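Local coordinates for tartrate dehydrogenase/decarboxylase (Pseudomonas putida, PDB 3FLK), which catalyses the NAD-dependent oxidation of tartrate to oxaloglycolate, the conversion of meso-tartrate to D-glycerate and the oxidative decarboxylation of D-malate to pyruvate, at residues N297-I302 and P341-T346; E331-D336 and Q350-A355; I107-L112 and M301-A306. The protein carries 1 engineered substitution. All blocks are in the same frame, centred on the assembly; numbering follows the deposited sequence.

Interaction 1 of 3, residues N297-I302 and P341-T346; sequences NPIAMI and PDMGGT. With NAI (1,4-dihydronicotinamide adenine dinucleotide), chain F.
N297 and D342 meet side chain to side chain at about a right angle, with the amide and carboxylate planes turned 59° apart. N297 ND2 donates to D342 OD1 over 3.0 Å in a nearly straight bond (166° at the hydrogen). The acceptor lies close to the amide plane, and D342 OD1 accepts on its syn lone pair, on the side of the other carboxylate oxygen. The amide reaches across because CG of N297 stands anti to the backbone N (chi1 -163°), and its two ends then serve different tasks. While ND2 faces the carboxylate, N297 OD1 turns back and accepts from I299 N at 3.0 Å, from a donor lying above the carbonyl plane; this is a capping bond at the start of helix 299-313. With both ends bonded, the rotation of the amide is fixed. D342 is held from further sides as well, its OD2 by T340 OG1 and its OD1 additionally by T261 OG1. Beside this polar pair runs the selenomethionine M343, bent at chi3, whose SE lies 3.4 Å from N297 ND2 and 4.0 Å from I299 CD1, giving the junction an apolar flank. On the cofactor side, the backbone of N297 reads the adenine of NADH: its N donates to N1A at 2.9 Å, and its O accepts from N6A at 3.0 Å. D342 approaches the same ring, its CG 3.8 Å from C2A. Paired backbone bonds to N1A and N6A, made by a residue that also caps a helix, mark this as the adenine end of the NAD site in an isocitrate/isopropylmalate dehydrogenase-type enzyme.

Interaction 2 of 3, residues E331-D336 and Q350-A355; sequences ERVIAD and QQVGAA
V333 and A355 mark the closest backbone approach, 6.8 Å between their CA atoms, where two helical segments, 331-336 and 350-355, face each other within the isocitrate/isopropylmalate dehydrogenase fold. This is helix-helix packing between helix 317-336 and helix 349-361, and the small side chain of A355 is consistent with the short spacing: it presents a single methyl group to the branched side chain of V333. Both CB atoms point toward the opposing segment. No hydrogen bond crosses, and the 111 Å² buried in total is supplied by three residues, with V333 giving more than half of it.

The two methyl groups of V333 divide the work. CG1 stands anti to the backbone N (chi1 153°, some way from a fully staggered 180°) and is directed at V352, whose CG1 it meets at 4.5 Å, a loose apolar touch. CG2, anti to the carbonyl carbon, instead lies against A355. The valine thus bridges one turn of the partner helix, since V352 and A355 are three residues apart and sit on the same flank. I356 and T359, further along helix 349-361, also touch V333 and continue the contact beyond the segment.

Neither backbone is disturbed by the contact. In one helix A335 N bonds to E331 O at 3.0 Å, and in the other A355 N bonds to Q351 O at 2.9 Å. The carbonyl of A355 is engaged further along by T359 OG1. At the tightest point, V333 CG2 lies 4.0 Å from A355 CB and 3.7 Å from A355 O.

Interaction 3 of 3, residues I107-L112 and M301-A306; sequences IRPVRL and MIWSGA. With OXL (oxalate ion), chain G; SO4 (sulfate ion), chain J.
W303 and R111 bring an indole and a guanidinium together with their planes 53° apart, too steep for a parallel stack. One face of the guanidinium receives the indole's outer carbons: CH2 stands 3.9 Å above that plane, offset toward its rim, and R111 NH1 comes within 3.5 Å of CZ2. A sulfate, probably from the crystallisation liquor, lies at the edge of both groups and near both planes. Its O4 accepts from R111 NH1 at 2.8 Å, its O1 from R111 NH2 at 3.0 Å, and its O3 from W303 NE1 at 2.8 Å in a fairly straight bond. H323 NE2 supplies another donor, so the anion is gripped by three side chains. The bend at chi3 (-50°) turns the arginine's guanidinium toward this anion. P109 meets the same benzo ring, its CG 3.9 Å from W303 CZ2. With an alanine here in place of W303, one sulfate oxygen would probably lose its indole donor and a gap would open beside P109 and the R111 guanidinium. Next to P109 in the strand, R108 serves the active site instead: its NH1 and NH2 each donate to oxalate O4, both at 3.0 Å, with the ligand at the guanidinium edge. R98 and R134 of the same chain and K192 of the second subunit also bond the oxalate. Strand 105-111 is thus joined to helix 299-313 through W303, while R108 extends into the oxalate pocket. Around the indole lie P266 of strand 266-270, next to 105-111 in the mixed sheet, L327 of helix 317-336, and F113, whose ring meets it at about 65°.

Helix 299-313 is common to interactions 1 and 3: its capped start carries the polar, cofactor-facing junction of interaction 1, and its next turn sends W303 to the sheet in interaction 3. Interaction 2 uses the following helix, 317-336, and touches interaction 1 directly, since P298 CG lies 3.8 Å from V352 CG1 and I299 CD1 lies 3.9 Å from I334 CG1. Both of these contacts are buried, yet one is chiefly hydrogen-bonded and the other is van der Waals packing without a hydrogen bond across it. Interaction 3 is only partly buried and gathers R111 and W303 round a sulfate, while R108 of the same strand binds oxalate; its centre, 8 Å from that of the chain, is the most central.

Interaction 1 of 3, residues N297-I302 and P341-T346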
loop_
_atom_site.group_PDB
_atom_site.type_symbol
_atom_site.label_atom_id
_atom_site.label_comp_id
_atom_site.label_asym_id
_atom_site.label_seq_id
_atom_site.Cartn_x
_atom_site.Cartn_y
_atom_site.Cartn_z
ATOM N N ASN A 297 -2.535 -21.893 -7.907
ATOM C CA ASN A 297 -1.122 -21.976 -8.268
ATOM C C ASN A 297 -0.319 -22.542 -7.093
ATOM O O ASN A 297 -0.323 -21.957 -6.006
ATOM C CB ASN A 297 -0.606 -20.578 -8.651
ATOM C CG ASN A 297 0.709 -20.613 -9.411
ATOM O OD1 ASN A 297 1.472 -21.571 -9.322
ATOM N ND2 ASN A 297 0.976 -19.556 -10.172
ATOM N N PRO A 298 0.347 -23.699 -7.295
ATOM C CA PRO A 298 1.148 -24.295 -6.229
ATOM C C PRO A 298 2.604 -23.815 -6.174
ATOM O O PRO A 298 3.349 -24.248 -5.289
ATOM C CB PRO A 298 1.117 -25.783 -6.578
ATOM C CG PRO A 298 1.060 -25.799 -8.080
ATOM C CD PRO A 298 0.355 -24.534 -8.515
ATOM N N ILE A 299 3.009 -22.944 -7.098
ATOM C CA ILE A 299 4.417 -22.532 -7.178
ATOM C C ILE A 299 4.898 -21.815 -5.908
ATOM O O ILE A 299 6.016 -22.057 -5.446
ATOM C CB ILE A 299 4.736 -21.711 -8.464
ATOM C CG1 ILE A 299 4.599 -22.602 -9.709
ATOM C CG2 ILE A 299 6.149 -21.115 -8.394
ATOM C CD1 ILE A 299 4.712 -21.868 -11.038
ATOM N N ALA A 300 4.049 -20.962 -5.339
ATOM C CA ALA A 300 4.373 -20.258 -4.094
ATOM C C ALA A 300 4.711 -21.235 -2.971
ATOM O O ALA A 300 5.713 -21.066 -2.273
ATOM C CB ALA A 300 3.231 -19.336 -3.682
HETATM N N MSE A 301 3.872 -22.259 -2.819
HETATM C CA MSE A 301 4.084 -23.327 -1.846
HETATM C C MSE A 301 5.396 -24.072 -2.109
HETATM O O MSE A 301 6.168 -24.317 -1.182
HETATM C CB MSE A 301 2.907 -24.307 -1.880
HETATM C CG MSE A 301 2.895 -25.341 -0.763
HETATM SE SE MSE A 301 2.269 -24.595 0.929
HETATM C CE MSE A 301 3.975 -24.300 1.804
ATOM N N ILE A 302 5.637 -24.415 -3.373
ATOM C CA ILE A 302 6.821 -25.183 -3.775
ATOM C C ILE A 302 8.114 -24.386 -3.562
ATOM O O ILE A 302 9.076 -24.895 -2.988
ATOM C CB ILE A 302 6.697 -25.688 -5.240
ATOM C CG1 ILE A 302 5.585 -26.742 -5.338
ATOM C CG2 ILE A 302 8.020 -26.279 -5.733
ATOM C CD1 ILE A 302 4.962 -26.882 -6.722
ATOM N N PRO A 341 -4.270 -21.124 -14.498
ATOM C CA PRO A 341 -4.939 -19.991 -15.160
ATOM C C PRO A 341 -4.500 -18.584 -14.725
ATOM O O PRO A 341 -4.603 -17.651 -15.523
ATOM C CB PRO A 341 -6.415 -20.218 -14.823
ATOM C CG PRO A 341 -6.521 -21.692 -14.631
ATOM C CD PRO A 341 -5.258 -22.049 -13.911
ATOM N N ASP A 342 -4.026 -18.426 -13.488
ATOM C CA ASP A 342 -3.555 -17.113 -13.020
ATOM C C ASP A 342 -2.293 -16.653 -13.760
ATOM O O ASP A 342 -1.961 -15.464 -13.754
ATOM C CB ASP A 342 -3.337 -17.102 -11.500
ATOM C CG ASP A 342 -2.249 -18.058 -11.056
ATOM O OD1 ASP A 342 -1.187 -17.587 -10.598
ATOM O OD2 ASP A 342 -2.452 -19.283 -11.175
HETATM N N MSE A 343 -1.603 -17.601 -14.395
HETATM C CA MSE A 343 -0.426 -17.309 -15.210
HETATM C C MSE A 343 -0.692 -17.502 -16.705
HETATM O O MSE A 343 0.237 -17.509 -17.513
HETATM C CB MSE A 343 0.754 -18.178 -14.777
HETATM C CG MSE A 343 1.150 -18.014 -13.326
HETATM SE SE MSE A 343 2.809 -18.951 -12.962
HETATM C CE MSE A 343 4.059 -17.630 -13.651
ATOM N N GLY A 344 -1.963 -17.665 -17.064
ATOM C CA GLY A 344 -2.363 -17.773 -18.467
ATOM C C GLY A 344 -2.394 -19.189 -19.020
ATOM O O GLY A 344 -2.612 -19.380 -20.218
ATOM N N GLY A 345 -2.185 -20.177 -18.150
ATOM C CA GLY A 345 -2.183 -21.582 -18.558
ATOM C C GLY A 345 -3.513 -22.276 -18.333
ATOM O O GLY A 345 -4.484 -21.653 -17.905
ATOM N N THR A 346 -3.555 -23.576 -18.614
ATOM C CA THR A 346 -4.791 -24.351 -18.487
ATOM C C THR A 346 -4.650 -25.549 -17.549
ATOM O O THR A 346 -5.600 -26.313 -17.371
ATOM C CB THR A 346 -5.303 -24.851 -19.861
ATOM O OG1 THR A 346 -4.298 -25.664 -20.481
ATOM C CG2 THR A 346 -5.655 -23.680 -20.776
HETATM P PA NAI F . -5.889 -14.473 -0.637
HETATM O O1A NAI F . -4.424 -14.422 -0.850
HETATM O O2A NAI F . -6.322 -15.753 -0.048
HETATM O O5B NAI F . -6.629 -14.265 -2.041
HETATM C C5B NAI F . -6.575 -13.055 -2.762
HETATM C C4B NAI F . -6.867 -13.309 -4.237
HETATM O O4B NAI F . -5.760 -13.953 -4.840
HETATM C C3B NAI F . -8.078 -14.210 -4.436
HETATM O O3B NAI F . -8.821 -13.722 -5.527
HETATM C C2B NAI F . -7.475 -15.565 -4.754
HETATM O O2B NAI F . -8.281 -16.318 -5.631
HETATM C C1B NAI F . -6.127 -15.219 -5.365
HETATM N N9A NAI F . -5.112 -16.232 -5.029
HETATM C C8A NAI F . -4.483 -16.405 -3.822
HETATM N N7A NAI F . -3.625 -17.441 -3.938
HETATM C C5A NAI F . -3.693 -17.931 -5.191
HETATM C C6A NAI F . -3.034 -18.977 -5.830
HETATM N N6A NAI F . -2.128 -19.701 -5.178
HETATM N N1A NAI F . -3.323 -19.248 -7.152
HETATM C C2A NAI F . -4.254 -18.495 -7.836
HETATM N N3A NAI F . -4.897 -17.455 -7.191
HETATM C C4A NAI F . -4.627 -17.181 -5.891
HETATM O O3 NAI F . -6.268 -13.199 0.287
HETATM P PN NAI F . -7.732 -12.692 0.739
HETATM O O1N NAI F . -8.758 -13.067 -0.257
HETATM O O2N NAI F . -7.579 -11.255 1.064
HETATM O O5D NAI F . -7.990 -13.485 2.107
HETATM C C5D NAI F . -8.593 -14.763 2.137
HETATM C C4D NAI F . -8.373 -15.412 3.502
HETATM O O4D NAI F . -7.009 -15.759 3.658
HETATM C C3D NAI F . -8.718 -14.503 4.674
HETATM O O3D NAI F . -9.330 -15.300 5.658
HETATM C C2D NAI F . -7.374 -14.005 5.173
HETATM O O2D NAI F . -7.386 -13.715 6.551
HETATM C C1D NAI F . -6.479 -15.193 4.848
HETATM N N1N NAI F . -5.049 -14.885 4.655
HETATM C C2N NAI F . -4.147 -15.663 5.325
HETATM C C3N NAI F . -2.781 -15.453 5.177
HETATM C C7N NAI F . -1.824 -16.484 5.705
HETATM O O7N NAI F . -2.325 -17.682 6.255
HETATM N N7N NAI F . -0.514 -16.248 5.646
HETATM C C4N NAI F . -2.339 -14.437 4.329
HETATM C C5N NAI F . -3.263 -13.649 3.643
HETATM C C6N NAI F . -4.627 -13.884 3.812
#

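Interaction 2 of 3, residues E331-D336 and Q350-A355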
loop_
_atom_site.group_PDB
_atom_site.type_symbol
_atom_site.label_atom_id
_atom_site.label_comp_id
_atom_site.label_asym_id
_atom_site.label_seq_id
_atom_site.Cartn_x
_atom_site.Cartn_y
_atom_site.Cartn_z
ATOM N N GLU A 331 11.358 -22.533 -12.997
ATOM C CA GLU A 331 11.668 -21.692 -14.162
ATOM C C GLU A 331 11.282 -22.358 -15.483
ATOM O O GLU A 331 10.668 -21.727 -16.344
ATOM C CB GLU A 331 13.162 -21.341 -14.196
ATOM C CG GLU A 331 13.615 -20.313 -13.166
ATOM C CD GLU A 331 15.124 -20.331 -12.928
ATOM O OE1 GLU A 331 15.878 -20.814 -13.805
ATOM O OE2 GLU A 331 15.558 -19.863 -11.852
ATOM N N ARG A 332 11.646 -23.631 -15.629
ATOM C CA ARG A 332 11.397 -24.385 -16.865
ATOM C C ARG A 332 9.908 -24.576 -17.146
ATOM O O ARG A 332 9.451 -24.392 -18.275
ATOM C CB ARG A 332 12.117 -25.737 -16.823
ATOM C CG ARG A 332 13.627 -25.631 -16.998
ATOM C CD ARG A 332 14.316 -26.951 -16.707
ATOM N NE ARG A 332 15.751 -26.890 -16.983
ATOM C CZ ARG A 332 16.334 -27.401 -18.065
ATOM N NH1 ARG A 332 15.613 -28.028 -18.989
ATOM N NH2 ARG A 332 17.646 -27.291 -18.222
ATOM N N VAL A 333 9.161 -24.932 -16.105
ATOM C CA VAL A 333 7.719 -25.145 -16.197
ATOM C C VAL A 333 6.979 -23.857 -16.597
ATOM O O VAL A 333 6.070 -23.888 -17.436
ATOM C CB VAL A 333 7.184 -25.762 -14.876
ATOM C CG1 VAL A 333 5.732 -25.414 -14.629
ATOM C CG2 VAL A 333 7.390 -27.276 -14.881
ATOM N N ILE A 334 7.393 -22.731 -16.016
ATOM C CA ILE A 334 6.853 -21.416 -16.377
ATOM C C ILE A 334 7.159 -21.073 -17.844
ATOM O O ILE A 334 6.274 -20.629 -18.581
ATOM C CB ILE A 334 7.372 -20.298 -15.427
ATOM C CG1 ILE A 334 6.748 -20.449 -14.034
ATOM C CG2 ILE A 334 7.075 -18.917 -16.001
ATOM C CD1 ILE A 334 7.374 -19.558 -12.955
ATOM N N ALA A 335 8.406 -21.294 -18.259
ATOM C CA ALA A 335 8.809 -21.076 -19.653
ATOM C C ALA A 335 7.996 -21.937 -20.626
ATOM O O ALA A 335 7.635 -21.478 -21.711
ATOM C CB ALA A 335 10.303 -21.329 -19.827
ATOM N N ASP A 336 7.699 -23.171 -20.218
ATOM C CA ASP A 336 6.915 -24.119 -21.026
ATOM C C ASP A 336 5.433 -23.759 -21.138
ATOM O O ASP A 336 4.752 -24.205 -22.063
ATOM C CB ASP A 336 7.026 -25.535 -20.449
ATOM C CG ASP A 336 8.351 -26.201 -20.763
ATOM O OD1 ASP A 336 9.064 -25.742 -21.686
ATOM O OD2 ASP A 336 8.677 -27.198 -20.084
ATOM N N GLN A 350 -2.726 -29.862 -9.425
ATOM C CA GLN A 350 -2.039 -31.152 -9.357
ATOM C C GLN A 350 -1.155 -31.396 -10.575
ATOM O O GLN A 350 -0.082 -31.982 -10.455
ATOM C CB GLN A 350 -3.048 -32.297 -9.190
ATOM C CG GLN A 350 -3.798 -32.307 -7.845
ATOM C CD GLN A 350 -4.848 -31.210 -7.729
ATOM O OE1 GLN A 350 -5.371 -30.712 -8.735
ATOM N NE2 GLN A 350 -5.164 -30.827 -6.494
ATOM N N GLN A 351 -1.607 -30.935 -11.740
ATOM C CA GLN A 351 -0.835 -31.069 -12.980
ATOM C C GLN A 351 0.443 -30.228 -12.965
ATOM O O GLN A 351 1.471 -30.656 -13.483
ATOM C CB GLN A 351 -1.691 -30.723 -14.202
ATOM C CG GLN A 351 -2.714 -31.800 -14.572
ATOM C CD GLN A 351 -3.643 -31.377 -15.702
ATOM O OE1 GLN A 351 -4.002 -30.206 -15.823
ATOM N NE2 GLN A 351 -4.045 -32.340 -16.528
ATOM N N VAL A 352 0.377 -29.036 -12.375
ATOM C CA VAL A 352 1.567 -28.186 -12.236
ATOM C C VAL A 352 2.566 -28.816 -11.260
ATOM O O VAL A 352 3.769 -28.868 -11.539
ATOM C CB VAL A 352 1.208 -26.734 -11.818
ATOM C CG1 VAL A 352 2.472 -25.894 -11.616
ATOM C CG2 VAL A 352 0.315 -26.087 -12.870
ATOM N N GLY A 353 2.061 -29.304 -10.129
ATOM C CA GLY A 353 2.878 -30.043 -9.164
ATOM C C GLY A 353 3.605 -31.206 -9.817
ATOM O O GLY A 353 4.813 -31.378 -9.631
ATOM N N ALA A 354 2.865 -31.989 -10.599
ATOM C CA ALA A 354 3.416 -33.127 -11.338
ATOM C C ALA A 354 4.468 -32.714 -12.368
ATOM O O ALA A 354 5.495 -33.380 -12.510
ATOM C CB ALA A 354 2.293 -33.913 -12.012
ATOM N N ALA A 355 4.205 -31.619 -13.080
ATOM C CA ALA A 355 5.124 -31.104 -14.098
ATOM C C ALA A 355 6.457 -30.627 -13.510
ATOM O O ALA A 355 7.517 -30.869 -14.089
ATOM C CB ALA A 355 4.461 -29.987 -14.899
#

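Interaction 3 of 3, residues I107-L112 and M301-A306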
loop_
_atom_site.group_PDB
_atom_site.type_symbol
_atom_site.label_atom_id
_atom_site.label_comp_id
_atom_site.label_asym_id
_atom_site.label_seq_id
_atom_site.Cartn_x
_atom_site.Cartn_y
_atom_site.Cartn_z
ATOM N N ILE A 107 11.099 -12.965 5.009
ATOM C CA ILE A 107 11.763 -12.789 3.716
ATOM C C ILE A 107 10.836 -13.193 2.577
ATOM O O ILE A 107 10.370 -14.333 2.525
ATOM C CB ILE A 107 13.076 -13.625 3.627
ATOM C CG1 ILE A 107 14.089 -13.178 4.687
ATOM C CG2 ILE A 107 13.689 -13.544 2.227
ATOM C CD1 ILE A 107 14.710 -11.800 4.431
ATOM N N ARG A 108 10.591 -12.260 1.660
ATOM C CA ARG A 108 9.659 -12.477 0.555
ATOM C C ARG A 108 10.241 -11.971 -0.774
ATOM O O ARG A 108 10.144 -10.779 -1.083
ATOM C CB ARG A 108 8.306 -11.813 0.868
ATOM C CG ARG A 108 7.582 -12.437 2.058
ATOM C CD ARG A 108 6.343 -11.656 2.491
ATOM N NE ARG A 108 5.528 -12.436 3.422
ATOM C CZ ARG A 108 4.241 -12.206 3.686
ATOM N NH1 ARG A 108 3.595 -11.210 3.094
ATOM N NH2 ARG A 108 3.596 -12.983 4.545
ATOM N N PRO A 109 10.863 -12.877 -1.560
ATOM C CA PRO A 109 11.435 -12.483 -2.854
ATOM C C PRO A 109 10.388 -12.181 -3.926
ATOM O O PRO A 109 9.328 -12.812 -3.968
ATOM C CB PRO A 109 12.280 -13.697 -3.257
ATOM C CG PRO A 109 11.662 -14.846 -2.544
ATOM C CD PRO A 109 11.085 -14.305 -1.266
ATOM N N VAL A 110 10.702 -11.209 -4.777
ATOM C CA VAL A 110 9.840 -10.807 -5.881
ATOM C C VAL A 110 10.648 -10.923 -7.171
ATOM O O VAL A 110 11.727 -10.337 -7.286
ATOM C CB VAL A 110 9.309 -9.360 -5.695
ATOM C CG1 VAL A 110 8.461 -8.934 -6.877
ATOM C CG2 VAL A 110 8.513 -9.233 -4.398
ATOM N N ARG A 111 10.130 -11.679 -8.136
ATOM C CA ARG A 111 10.865 -11.955 -9.368
ATOM C C ARG A 111 9.946 -12.159 -10.568
ATOM O O ARG A 111 8.947 -12.875 -10.481
ATOM C CB ARG A 111 11.747 -13.193 -9.180
ATOM C CG ARG A 111 12.773 -13.445 -10.287
ATOM C CD ARG A 111 13.772 -14.506 -9.849
ATOM N NE ARG A 111 14.310 -14.203 -8.523
ATOM C CZ ARG A 111 14.701 -15.110 -7.632
ATOM N NH1 ARG A 111 14.621 -16.403 -7.906
ATOM N NH2 ARG A 111 15.163 -14.715 -6.454
ATOM N N LEU A 112 10.295 -11.523 -11.683
ATOM C CA LEU A 112 9.635 -11.782 -12.960
ATOM C C LEU A 112 10.417 -12.847 -13.725
ATOM O O LEU A 112 11.587 -12.647 -14.067
ATOM C CB LEU A 112 9.513 -10.494 -13.783
ATOM C CG LEU A 112 9.027 -10.552 -15.238
ATOM C CD1 LEU A 112 7.556 -10.956 -15.346
ATOM C CD2 LEU A 112 9.260 -9.210 -15.911
HETATM N N MSE A 301 3.872 -22.259 -2.819
HETATM C CA MSE A 301 4.084 -23.327 -1.846
HETATM C C MSE A 301 5.396 -24.072 -2.109
HETATM O O MSE A 301 6.168 -24.317 -1.182
HETATM C CB MSE A 301 2.907 -24.307 -1.880
HETATM C CG MSE A 301 2.895 -25.341 -0.763
HETATM SE SE MSE A 301 2.269 -24.595 0.929
HETATM C CE MSE A 301 3.975 -24.300 1.804
ATOM N N ILE A 302 5.637 -24.415 -3.373
ATOM C CA ILE A 302 6.821 -25.183 -3.775
ATOM C C ILE A 302 8.114 -24.386 -3.562
ATOM O O ILE A 302 9.076 -24.895 -2.988
ATOM C CB ILE A 302 6.697 -25.688 -5.240
ATOM C CG1 ILE A 302 5.585 -26.742 -5.338
ATOM C CG2 ILE A 302 8.020 -26.279 -5.733
ATOM C CD1 ILE A 302 4.962 -26.882 -6.722
ATOM N N TRP A 303 8.120 -23.137 -4.020
ATOM C CA TRP A 303 9.252 -22.230 -3.830
ATOM C C TRP A 303 9.551 -22.038 -2.336
ATOM O O TRP A 303 10.714 -22.048 -1.932
ATOM C CB TRP A 303 8.968 -20.891 -4.520
ATOM C CG TRP A 303 10.140 -19.937 -4.656
ATOM C CD1 TRP A 303 11.362 -20.015 -4.038
ATOM C CD2 TRP A 303 10.167 -18.736 -5.436
ATOM N NE1 TRP A 303 12.149 -18.948 -4.402
ATOM C CE2 TRP A 303 11.439 -18.145 -5.255
ATOM C CE3 TRP A 303 9.240 -18.100 -6.272
ATOM C CZ2 TRP A 303 11.805 -16.948 -5.880
ATOM C CZ3 TRP A 303 9.604 -16.911 -6.894
ATOM C CH2 TRP A 303 10.878 -16.348 -6.694
ATOM N N SER A 304 8.506 -21.888 -1.521
ATOM C CA SER A 304 8.655 -21.839 -0.055
ATOM C C SER A 304 9.399 -23.058 0.483
ATOM O O SER A 304 10.200 -22.944 1.413
ATOM C CB SER A 304 7.295 -21.734 0.639
ATOM O OG SER A 304 6.697 -20.479 0.391
ATOM N N GLY A 305 9.121 -24.220 -0.110
ATOM C CA GLY A 305 9.798 -25.465 0.239
ATOM C C GLY A 305 11.275 -25.429 -0.093
ATOM O O GLY A 305 12.100 -25.895 0.693
ATOM N N ALA A 306 11.601 -24.876 -1.260
ATOM C CA ALA A 306 12.988 -24.683 -1.673
ATOM C C ALA A 306 13.744 -23.778 -0.697
ATOM O O ALA A 306 14.890 -24.065 -0.338
ATOM C CB ALA A 306 13.056 -24.124 -3.085
HETATM C C1 OXL G . -0.947 -11.281 5.677
HETATM C C2 OXL G . 0.441 -11.691 5.452
HETATM O O1 OXL G . -1.602 -10.812 4.714
HETATM O O2 OXL G . 1.116 -12.140 6.404
HETATM O O3 OXL G . -1.443 -11.393 6.821
HETATM O O4 OXL G . 0.922 -11.571 4.300
HETATM S S SO4 J . 15.750 -17.827 -4.394
HETATM O O1 SO4 J . 15.164 -16.536 -4.046
HETATM O O2 SO4 J . 17.075 -17.939 -3.790
HETATM O O3 SO4 J . 14.905 -18.909 -3.899
HETATM O O4 SO4 J . 15.875 -17.921 -5.847
#